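Local coordinates for fructokinase (Vibrio cholerae serotype O1, PDB 5EYN), which catalyses the phosphorylation of D-fructose with ATP as a fructokinase of the PfkB carbohydrate kinase family, here holding fructose, ADP, beryllium trifluoride and calcium, at residues Thr98-Val103 / Phe115-Ser120; Gly167-Asp172 / Leu196-Lys201; Ile32-Gln37 / Thr304-Met309. All coordinates share one frame; numbering follows the deposited sequence.

Along the chain, contact 1 (98-103 with 115-120) closes before contact 2 (167-172 with 196-201) opens, and contact 3 (32-37 with 304-309) spans both by bringing residues near the two ends of the chain together. Contacts 1 and 3 share the small four-stranded sheet, in which strands 28-33 and 99-103 are neighbours; their centres lie about 17 Å apart, they touch through Val-103 and Ile-32, and both reach the second subunit. Contact 2 belongs to the large nine-stranded sheet, its centre about 25 Å from that of contact 1 and about 30 Å from that of contact 3. Fructose borders contact 1 through Val-101 and Phe-115, whereas calcium and ADP lie near Lys-201 of contact 2.

Contact 1 of 3, residues Thr98-Val103 / Phe115-Ser120; sequences TSTVVV and FMVKPS. With FRU (beta-D-fructofuranose), chain B.
Val-101 and Phe-115 form an antiparallel, non-hydrogen-bonded pair with CA atoms 4.7 Å apart, and next to this pair Met-116 N donates to Thr-100 O at 2.9 Å (N-H...O 161°), nearly along the C=O axis. This is the pairing of the outermost strand of this chain's small four-stranded sheet that, as in other ribokinase-like sugar kinases, forms a lid on the sugar site. Val-101 and Phe-115 point the same way, side by side. CG2 of Val-101, anti to the carbonyl carbon, sits over one face of the Phe-115 ring, 3.5 Å from CD1. The other branch, CG1, approaches fructose O3 at 3.6 Å, while fructose C1 meets the ring edge in its plane. Beyond Phe-115 the chain leaves the strand pairing and loops back, Ser-120 CB reaching Ser-99 N at 3.6 Å. Water 1 accepts from Val-117 N and is hydrogen-bonded to Ser-99 OG at 2.8 Å. Val-117 CG2 packs on Thr-98 O and beside Thr-100 OG1, which donates to Thr-98 O. On the face away from the sugar, Met-116 packs on Thr-100 of the second subunit. Phe-115 O accepts from Arg-97 of that subunit. CG of Met-116 rests 3.9 Å from Val-102 CG2.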
loop_
_atom_site.group_PDB
_atom_site.type_symbol
_atom_site.label_atom_id
_atom_site.label_comp_id
_atom_site.label_asym_id
_atom_site.label_seq_id
_atom_site.Cartn_x
_atom_site.Cartn_y
_atom_site.Cartn_z
ATOM N N THR A 98 -6.128 3.132 -4.381
ATOM C CA THR A 98 -5.129 3.379 -5.409
ATOM C C THR A 98 -3.959 2.422 -5.325
ATOM O O THR A 98 -3.443 2.116 -4.243
ATOM C CB THR A 98 -4.608 4.806 -5.288
ATOM O OG1 THR A 98 -5.713 5.701 -5.350
ATOM C CG2 THR A 98 -3.608 5.141 -6.385
ATOM N N SER A 99 -3.548 1.937 -6.484
ATOM C CA SER A 99 -2.402 1.056 -6.562
ATOM C C SER A 99 -1.167 1.698 -5.921
ATOM O O SER A 99 -0.850 2.861 -6.169
ATOM C CB SER A 99 -2.106 0.721 -8.012
ATOM O OG SER A 99 -1.016 -0.175 -8.091
ATOM N N THR A 100 -0.481 0.899 -5.119
ATOM C CA THR A 100 0.706 1.292 -4.378
ATOM C C THR A 100 1.756 0.237 -4.605
ATOM O O THR A 100 1.548 -0.927 -4.286
ATOM C CB THR A 100 0.389 1.402 -2.889
ATOM O OG1 THR A 100 -0.665 2.336 -2.707
ATOM C CG2 THR A 100 1.594 1.876 -2.104
ATOM N N VAL A 101 2.890 0.653 -5.164
ATOM C CA VAL A 101 3.896 -0.276 -5.610
ATOM C C VAL A 101 5.215 0.049 -4.922
ATOM O O VAL A 101 5.643 1.202 -4.874
ATOM C CB VAL A 101 4.056 -0.181 -7.133
ATOM C CG1 VAL A 101 5.227 -1.007 -7.619
ATOM C CG2 VAL A 101 2.773 -0.619 -7.821
ATOM N N VAL A 102 5.856 -0.966 -4.365
ATOM C CA VAL A 102 7.169 -0.804 -3.741
ATOM C C VAL A 102 8.240 -1.236 -4.736
ATOM O O VAL A 102 8.181 -2.324 -5.304
ATOM C CB VAL A 102 7.274 -1.625 -2.447
ATOM C CG1 VAL A 102 8.649 -1.482 -1.821
ATOM C CG2 VAL A 102 6.194 -1.191 -1.472
ATOM N N VAL A 103 9.196 -0.353 -4.987
ATOM C CA VAL A 103 10.257 -0.620 -5.957
ATOM C C VAL A 103 11.556 -1.087 -5.291
ATOM O O VAL A 103 11.981 -0.515 -4.287
ATOM C CB VAL A 103 10.542 0.639 -6.797
ATOM C CG1 VAL A 103 11.627 0.388 -7.837
ATOM C CG2 VAL A 103 9.266 1.151 -7.465
ATOM N N PHE A 115 3.410 -5.226 -5.800
ATOM C CA PHE A 115 2.110 -4.580 -5.789
ATOM C C PHE A 115 1.406 -4.796 -4.467
ATOM O O PHE A 115 1.059 -5.923 -4.122
ATOM C CB PHE A 115 1.273 -5.104 -6.960
ATOM C CG PHE A 115 1.781 -4.618 -8.286
ATOM C CD1 PHE A 115 1.181 -3.553 -8.921
ATOM C CD2 PHE A 115 2.918 -5.171 -8.844
ATOM C CE1 PHE A 115 1.689 -3.062 -10.104
ATOM C CE2 PHE A 115 3.420 -4.686 -10.025
ATOM C CZ PHE A 115 2.818 -3.631 -10.659
ATOM N N MET A 116 1.224 -3.727 -3.703
ATOM C CA MET A 116 0.624 -3.857 -2.385
ATOM C C MET A 116 -0.897 -3.861 -2.388
ATOM O O MET A 116 -1.507 -4.351 -1.435
ATOM C CB MET A 116 1.126 -2.770 -1.439
ATOM C CG MET A 116 2.616 -2.796 -1.208
ATOM S SD MET A 116 3.256 -4.364 -0.630
ATOM C CE MET A 116 2.453 -4.474 0.975
ATOM N N VAL A 117 -1.503 -3.320 -3.441
ATOM C CA VAL A 117 -2.957 -3.200 -3.507
ATOM C C VAL A 117 -3.463 -4.035 -4.672
ATOM O O VAL A 117 -3.275 -3.684 -5.842
ATOM C CB VAL A 117 -3.402 -1.728 -3.651
ATOM C CG1 VAL A 117 -4.914 -1.625 -3.646
ATOM C CG2 VAL A 117 -2.817 -0.872 -2.541
ATOM N N LYS A 118 -4.126 -5.135 -4.331
ATOM C CA LYS A 118 -4.615 -6.103 -5.297
ATOM C C LYS A 118 -5.964 -6.609 -4.804
ATOM O O LYS A 118 -6.029 -7.255 -3.783
ATOM C CB LYS A 118 -3.647 -7.284 -5.390
ATOM C CG LYS A 118 -2.266 -6.889 -5.913
ATOM C CD LYS A 118 -1.429 -8.091 -6.320
ATOM C CE LYS A 118 -1.252 -9.065 -5.187
ATOM N NZ LYS A 118 -0.341 -10.173 -5.579
ATOM N N PRO A 119 -7.049 -6.318 -5.528
ATOM C CA PRO A 119 -7.158 -5.498 -6.737
ATOM C C PRO A 119 -7.278 -4.008 -6.398
ATOM O O PRO A 119 -8.095 -3.630 -5.562
ATOM C CB PRO A 119 -8.451 -6.024 -7.376
ATOM C CG PRO A 119 -9.288 -6.420 -6.198
ATOM C CD PRO A 119 -8.339 -6.952 -5.177
ATOM N N SER A 120 -6.498 -3.171 -7.069
ATOM C CA SER A 120 -6.624 -1.737 -6.880
ATOM C C SER A 120 -7.791 -1.177 -7.700
ATOM O O SER A 120 -8.427 -1.893 -8.485
ATOM C CB SER A 120 -5.311 -1.050 -7.255
ATOM O OG SER A 120 -4.873 -1.477 -8.540
HETATM C C1 FRU B . 2.754 -0.697 -13.160
HETATM C C2 FRU B . 4.196 -0.236 -12.998
HETATM C C3 FRU B . 4.434 0.995 -12.148
HETATM C C4 FRU B . 5.540 1.727 -12.834
HETATM C C5 FRU B . 5.345 1.312 -14.250
HETATM C C6 FRU B . 6.620 1.223 -15.052
HETATM O O1 FRU B . 2.007 0.226 -13.890
HETATM O O2 FRU B . 4.893 -1.311 -12.446
HETATM O O3 FRU B . 4.697 0.576 -10.843
HETATM O O4 FRU B . 5.451 3.108 -12.730
HETATM O O5 FRU B . 4.684 0.058 -14.270
HETATM O O6 FRU B . 6.371 0.807 -16.372
HETATM O O HOH W 1 -0.921 -2.188 -6.125
#

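Contact 2 of 3, residues Gly167-Asp172 / Leu196-Lys201; sequences GYVSFD and LADVVK
The two parallel strands of a beta-alpha-beta unit meet here, 168-172 and 199-201, joined through helix 186-194; their axes approach to 4.7 Å at 11°. Phe-171 anchors the ladder: its N donates to Val-199 O, and its O accepts from Lys-201 N. The ladder begins at Val-169 O, which takes Val-199 N as its regular rung and Asp-198 N, at 2.8 Å, as a second, more bent donor, both in the carbonyl plane. Asp-198 returns a bond through its side chain: with CG anti to the carbonyl carbon, OD2 accepts from Val-169 N at 2.8 Å through its anti lone pair. The same oxygen lies at the edge of the Tyr-168 ring, whose plane stands 82° from the carboxylate, and it also accepts from water 2, which bridges to Gly-167 O. CB of Ala-197 packs on Phe-171 CB at 3.9 Å. These strands lie inside the nine-stranded sheet of the ribokinase-like fold, and the ladder runs toward its active site. There Asp-172 and Lys-201 lie side by side, pointing the same way. The Lys-201 chain bends at chi2 (-83°), which turns CD to within 3.8 Å of both carboxylate oxygens of Asp-172. The salt bridge from NZ to OD2 is long, with a weak hydrogen bond, at 3.5 Å. Waters 3 and 4 each accept from Lys-201 NZ and donate to Asp-172, water 3 at OD2 and water 4 at OD1. The nearest side-chain atom of Lys-201 is about 4 Å from the calcium ion.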
loop_
_atom_site.group_PDB
_atom_site.type_symbol
_atom_site.label_atom_id
_atom_site.label_comp_id
_atom_site.label_asym_id
_atom_site.label_seq_id
_atom_site.Cartn_x
_atom_site.Cartn_y
_atom_site.Cartn_z
ATOM N N GLY A 167 -10.075 4.750 -34.982
ATOM C CA GLY A 167 -8.886 5.115 -34.246
ATOM C C GLY A 167 -7.852 4.009 -34.317
ATOM O O GLY A 167 -8.027 3.009 -35.018
ATOM N N TYR A 168 -6.773 4.185 -33.570
ATOM C CA TYR A 168 -5.645 3.271 -33.607
ATOM C C TYR A 168 -5.352 2.808 -32.197
ATOM O O TYR A 168 -5.561 3.544 -31.232
ATOM C CB TYR A 168 -4.416 3.969 -34.183
ATOM C CG TYR A 168 -4.666 4.562 -35.538
ATOM C CD1 TYR A 168 -4.890 3.747 -36.627
ATOM C CD2 TYR A 168 -4.667 5.930 -35.730
ATOM C CE1 TYR A 168 -5.129 4.271 -37.881
ATOM C CE2 TYR A 168 -4.920 6.469 -36.976
ATOM C CZ TYR A 168 -5.144 5.630 -38.053
ATOM O OH TYR A 168 -5.385 6.160 -39.307
ATOM N N VAL A 169 -4.844 1.588 -32.089
ATOM C CA VAL A 169 -4.621 0.956 -30.803
ATOM C C VAL A 169 -3.165 0.572 -30.631
ATOM O O VAL A 169 -2.579 -0.105 -31.470
ATOM C CB VAL A 169 -5.497 -0.308 -30.663
ATOM C CG1 VAL A 169 -5.195 -1.012 -29.349
ATOM C CG2 VAL A 169 -6.962 0.057 -30.770
ATOM N N SER A 170 -2.595 1.039 -29.527
ATOM C CA SER A 170 -1.248 0.700 -29.119
ATOM C C SER A 170 -1.323 -0.163 -27.863
ATOM O O SER A 170 -2.105 0.115 -26.963
ATOM C CB SER A 170 -0.488 1.999 -28.840
ATOM O OG SER A 170 0.782 1.804 -28.240
ATOM N N PHE A 171 -0.499 -1.198 -27.804
ATOM C CA PHE A 171 -0.471 -2.106 -26.673
ATOM C C PHE A 171 0.968 -2.392 -26.278
ATOM O O PHE A 171 1.808 -2.694 -27.130
ATOM C CB PHE A 171 -1.208 -3.403 -27.053
ATOM C CG PHE A 171 -1.308 -4.421 -25.944
ATOM C CD1 PHE A 171 -1.845 -4.087 -24.722
ATOM C CD2 PHE A 171 -0.880 -5.723 -26.139
ATOM C CE1 PHE A 171 -1.934 -5.010 -23.711
ATOM C CE2 PHE A 171 -0.991 -6.653 -25.140
ATOM C CZ PHE A 171 -1.500 -6.289 -23.920
ATOM N N ASP A 172 1.250 -2.249 -24.988
ATOM C CA ASP A 172 2.544 -2.601 -24.413
ATOM C C ASP A 172 2.223 -3.567 -23.286
ATOM O O ASP A 172 1.721 -3.154 -22.254
ATOM C CB ASP A 172 3.235 -1.345 -23.868
ATOM C CG ASP A 172 4.518 -1.626 -23.127
ATOM O OD1 ASP A 172 4.879 -2.796 -22.942
ATOM O OD2 ASP A 172 5.141 -0.634 -22.706
ATOM N N LEU A 196 -5.331 -7.327 -31.454
ATOM C CA LEU A 196 -6.222 -6.203 -31.740
ATOM C C LEU A 196 -5.450 -4.918 -32.060
ATOM O O LEU A 196 -6.026 -3.938 -32.531
ATOM C CB LEU A 196 -7.116 -5.932 -30.535
ATOM C CG LEU A 196 -8.100 -7.055 -30.215
ATOM C CD1 LEU A 196 -8.741 -6.852 -28.859
ATOM C CD2 LEU A 196 -9.181 -7.164 -31.292
ATOM N N ALA A 197 -4.144 -4.906 -31.821
ATOM C CA ALA A 197 -3.395 -3.667 -31.809
ATOM C C ALA A 197 -2.803 -3.322 -33.174
ATOM O O ALA A 197 -2.457 -4.198 -33.967
ATOM C CB ALA A 197 -2.302 -3.758 -30.757
ATOM N N ASP A 198 -2.697 -2.025 -33.436
ATOM C CA ASP A 198 -1.930 -1.513 -34.561
ATOM C C ASP A 198 -0.438 -1.460 -34.280
ATOM O O ASP A 198 0.377 -1.667 -35.179
ATOM C CB ASP A 198 -2.425 -0.114 -34.901
ATOM C CG ASP A 198 -3.843 -0.115 -35.380
ATOM O OD1 ASP A 198 -4.043 -0.471 -36.565
ATOM O OD2 ASP A 198 -4.746 0.237 -34.593
ATOM N N VAL A 199 -0.102 -1.159 -33.027
ATOM C CA VAL A 199 1.279 -1.057 -32.584
ATOM C C VAL A 199 1.439 -1.880 -31.321
ATOM O O VAL A 199 0.630 -1.748 -30.397
ATOM C CB VAL A 199 1.626 0.405 -32.250
ATOM C CG1 VAL A 199 3.056 0.544 -31.723
ATOM C CG2 VAL A 199 1.448 1.297 -33.462
ATOM N N VAL A 200 2.459 -2.734 -31.272
ATOM C CA VAL A 200 2.743 -3.477 -30.057
ATOM C C VAL A 200 4.221 -3.290 -29.745
ATOM O O VAL A 200 5.071 -3.432 -30.632
ATOM C CB VAL A 200 2.425 -4.976 -30.200
ATOM C CG1 VAL A 200 2.688 -5.698 -28.887
ATOM C CG2 VAL A 200 0.999 -5.169 -30.658
ATOM N N LYS A 201 4.505 -2.956 -28.491
ATOM C CA LYS A 201 5.865 -2.810 -27.990
ATOM C C LYS A 201 6.088 -3.883 -26.938
ATOM O O LYS A 201 5.287 -4.019 -26.011
ATOM C CB LYS A 201 6.065 -1.419 -27.396
ATOM C CG LYS A 201 7.470 -1.165 -26.830
ATOM C CD LYS A 201 7.630 -1.709 -25.400
ATOM C CE LYS A 201 8.703 -1.037 -24.594
ATOM N NZ LYS A 201 8.542 -1.315 -23.152
HETATM O O HOH W 2 -7.417 0.299 -35.086
HETATM O O HOH W 3 7.081 -0.216 -20.825
HETATM O O HOH W 4 7.224 -3.270 -21.717
#

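Contact 3 of 3, residues Ile32-Gln37 / Thr304-Met309; sequences IPDGQQ and TQKGAM. With NA (sodium ion), chain F.
Ile-32 makes the close-packed half of this contact, its CD1 resting on the backbone of Gly-307, 3.6 Å from N and 3.7 Å from CA. The buried glycine offers these two backbone atoms to the methyl group, and its N-H is taken by Asp-260. The polar half lies nearer solvent. Lys-306 extends fully beyond CG, and its NZ reaches Pro-33 O at 2.9 Å, tilted 15° from the carbonyl plane. It also meets Asp-34 OD1 at 3.0 Å in a salt bridge, arriving on the anti side and 16° out of the carboxylate plane. The joint ties the end of strand 28-33, in the small sheet that carries sugar-binding Asp-30, to the loop after helix 285-302. OD2 of Asp-34 is engaged by His-38 of the second subunit, which places this carboxylate at the dimer interface. Within the loop, a sodium ion is bound by Gln-305 O at 2.2 Å and Gly-307 O at 2.1 Å. Ala-302 O and two waters also bind the ion; of the waters, water 5 donates a weak hydrogen bond to Ala-308 O at 3.0 Å.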
loop_
_atom_site.group_PDB
_atom_site.type_symbol
_atom_site.label_atom_id
_atom_site.label_comp_id
_atom_site.label_asym_id
_atom_site.label_seq_id
_atom_site.Cartn_x
_atom_site.Cartn_y
_atom_site.Cartn_z
ATOM N N ILE A 32 9.837 4.516 -3.947
ATOM C CA ILE A 32 11.166 4.236 -4.465
ATOM C C ILE A 32 12.195 4.559 -3.390
ATOM O O ILE A 32 12.255 5.695 -2.913
ATOM C CB ILE A 32 11.450 5.040 -5.747
ATOM C CG1 ILE A 32 10.389 4.668 -6.796
ATOM C CG2 ILE A 32 12.859 4.762 -6.257
ATOM C CD1 ILE A 32 10.637 5.270 -8.175
ATOM N N PRO A 33 12.998 3.562 -3.002
ATOM C CA PRO A 33 13.996 3.800 -1.952
ATOM C C PRO A 33 14.884 4.994 -2.247
ATOM O O PRO A 33 15.352 5.174 -3.372
ATOM C CB PRO A 33 14.825 2.518 -1.968
ATOM C CG PRO A 33 13.856 1.469 -2.454
ATOM C CD PRO A 33 13.046 2.173 -3.489
ATOM N N ASP A 34 15.108 5.805 -1.221
ATOM C CA ASP A 34 15.996 6.953 -1.325
ATOM C C ASP A 34 16.530 7.218 0.069
ATOM O O ASP A 34 16.002 8.056 0.803
ATOM C CB ASP A 34 15.237 8.162 -1.874
ATOM C CG ASP A 34 16.150 9.259 -2.362
ATOM O OD1 ASP A 34 17.126 8.957 -3.080
ATOM O OD2 ASP A 34 15.874 10.429 -2.028
ATOM N N GLY A 35 17.561 6.464 0.425
ATOM C CA GLY A 35 18.051 6.407 1.790
ATOM C C GLY A 35 17.530 5.117 2.383
ATOM O O GLY A 35 16.542 4.563 1.897
ATOM N N GLN A 36 18.184 4.635 3.428
ATOM C CA GLN A 36 17.868 3.319 3.973
ATOM C C GLN A 36 16.513 3.262 4.675
ATOM O O GLN A 36 15.904 2.192 4.768
ATOM C CB GLN A 36 18.977 2.862 4.921
ATOM C CG GLN A 36 19.260 3.810 6.079
ATOM C CD GLN A 36 20.355 3.293 7.004
ATOM O OE1 GLN A 36 21.324 2.672 6.555
ATOM N NE2 GLN A 36 20.201 3.539 8.303
ATOM N N GLN A 37 16.028 4.405 5.153
ATOM C CA GLN A 37 14.784 4.427 5.908
ATOM C C GLN A 37 13.642 5.164 5.216
ATOM O O GLN A 37 12.596 5.327 5.818
ATOM C CB GLN A 37 15.004 5.055 7.286
ATOM C CG GLN A 37 13.953 4.672 8.316
ATOM C CD GLN A 37 14.271 5.162 9.723
ATOM O OE1 GLN A 37 15.348 5.713 9.979
ATOM N NE2 GLN A 37 13.324 4.961 10.650
ATOM N N THR A 304 17.539 9.098 -16.044
ATOM C CA THR A 304 18.511 9.973 -15.388
ATOM C C THR A 304 18.077 10.424 -14.000
ATOM O O THR A 304 18.892 10.950 -13.247
ATOM C CB THR A 304 18.792 11.203 -16.247
ATOM O OG1 THR A 304 17.578 11.916 -16.515
ATOM C CG2 THR A 304 19.476 10.822 -17.552
ATOM N N GLN A 305 16.821 10.206 -13.628
ATOM C CA GLN A 305 16.348 10.520 -12.289
ATOM C C GLN A 305 15.383 9.434 -11.792
ATOM O O GLN A 305 14.708 8.749 -12.583
ATOM C CB GLN A 305 15.615 11.849 -12.245
ATOM C CG GLN A 305 16.508 13.062 -12.472
ATOM C CD GLN A 305 15.747 14.344 -12.247
ATOM O OE1 GLN A 305 15.384 15.032 -13.185
ATOM N NE2 GLN A 305 15.487 14.655 -10.997
ATOM N N LYS A 306 15.343 9.281 -10.479
ATOM C CA LYS A 306 14.418 8.368 -9.824
ATOM C C LYS A 306 12.994 8.830 -10.058
ATOM O O LYS A 306 12.665 10.008 -10.040
ATOM C CB LYS A 306 14.704 8.318 -8.326
ATOM C CG LYS A 306 15.943 7.523 -7.975
ATOM C CD LYS A 306 16.161 7.425 -6.464
ATOM C CE LYS A 306 17.403 6.647 -6.135
ATOM N NZ LYS A 306 17.536 6.469 -4.671
ATOM N N GLY A 307 12.126 7.845 -10.281
ATOM C CA GLY A 307 10.710 8.065 -10.547
ATOM C C GLY A 307 10.482 7.923 -12.034
ATOM O O GLY A 307 11.264 8.395 -12.848
ATOM N N ALA A 308 9.404 7.247 -12.410
ATOM C CA ALA A 308 9.090 7.039 -13.821
ATOM C C ALA A 308 8.890 8.343 -14.574
ATOM O O ALA A 308 9.216 8.428 -15.747
ATOM C CB ALA A 308 7.849 6.176 -13.959
ATOM N N MET A 309 8.329 9.343 -13.912
ATOM C CA MET A 309 7.943 10.551 -14.620
ATOM C C MET A 309 8.965 11.671 -14.516
ATOM O O MET A 309 8.912 12.638 -15.258
ATOM C CB MET A 309 6.630 11.100 -14.081
ATOM C CG MET A 309 5.462 10.190 -14.286
ATOM S SD MET A 309 3.962 10.946 -13.658
ATOM C CE MET A 309 2.765 9.667 -14.035
HETATM NA NA NA F . 13.022 8.362 -13.990
HETATM O O HOH W 5 11.896 9.712 -15.563
HETATM O O HOH W 6 13.268 6.390 -14.026
#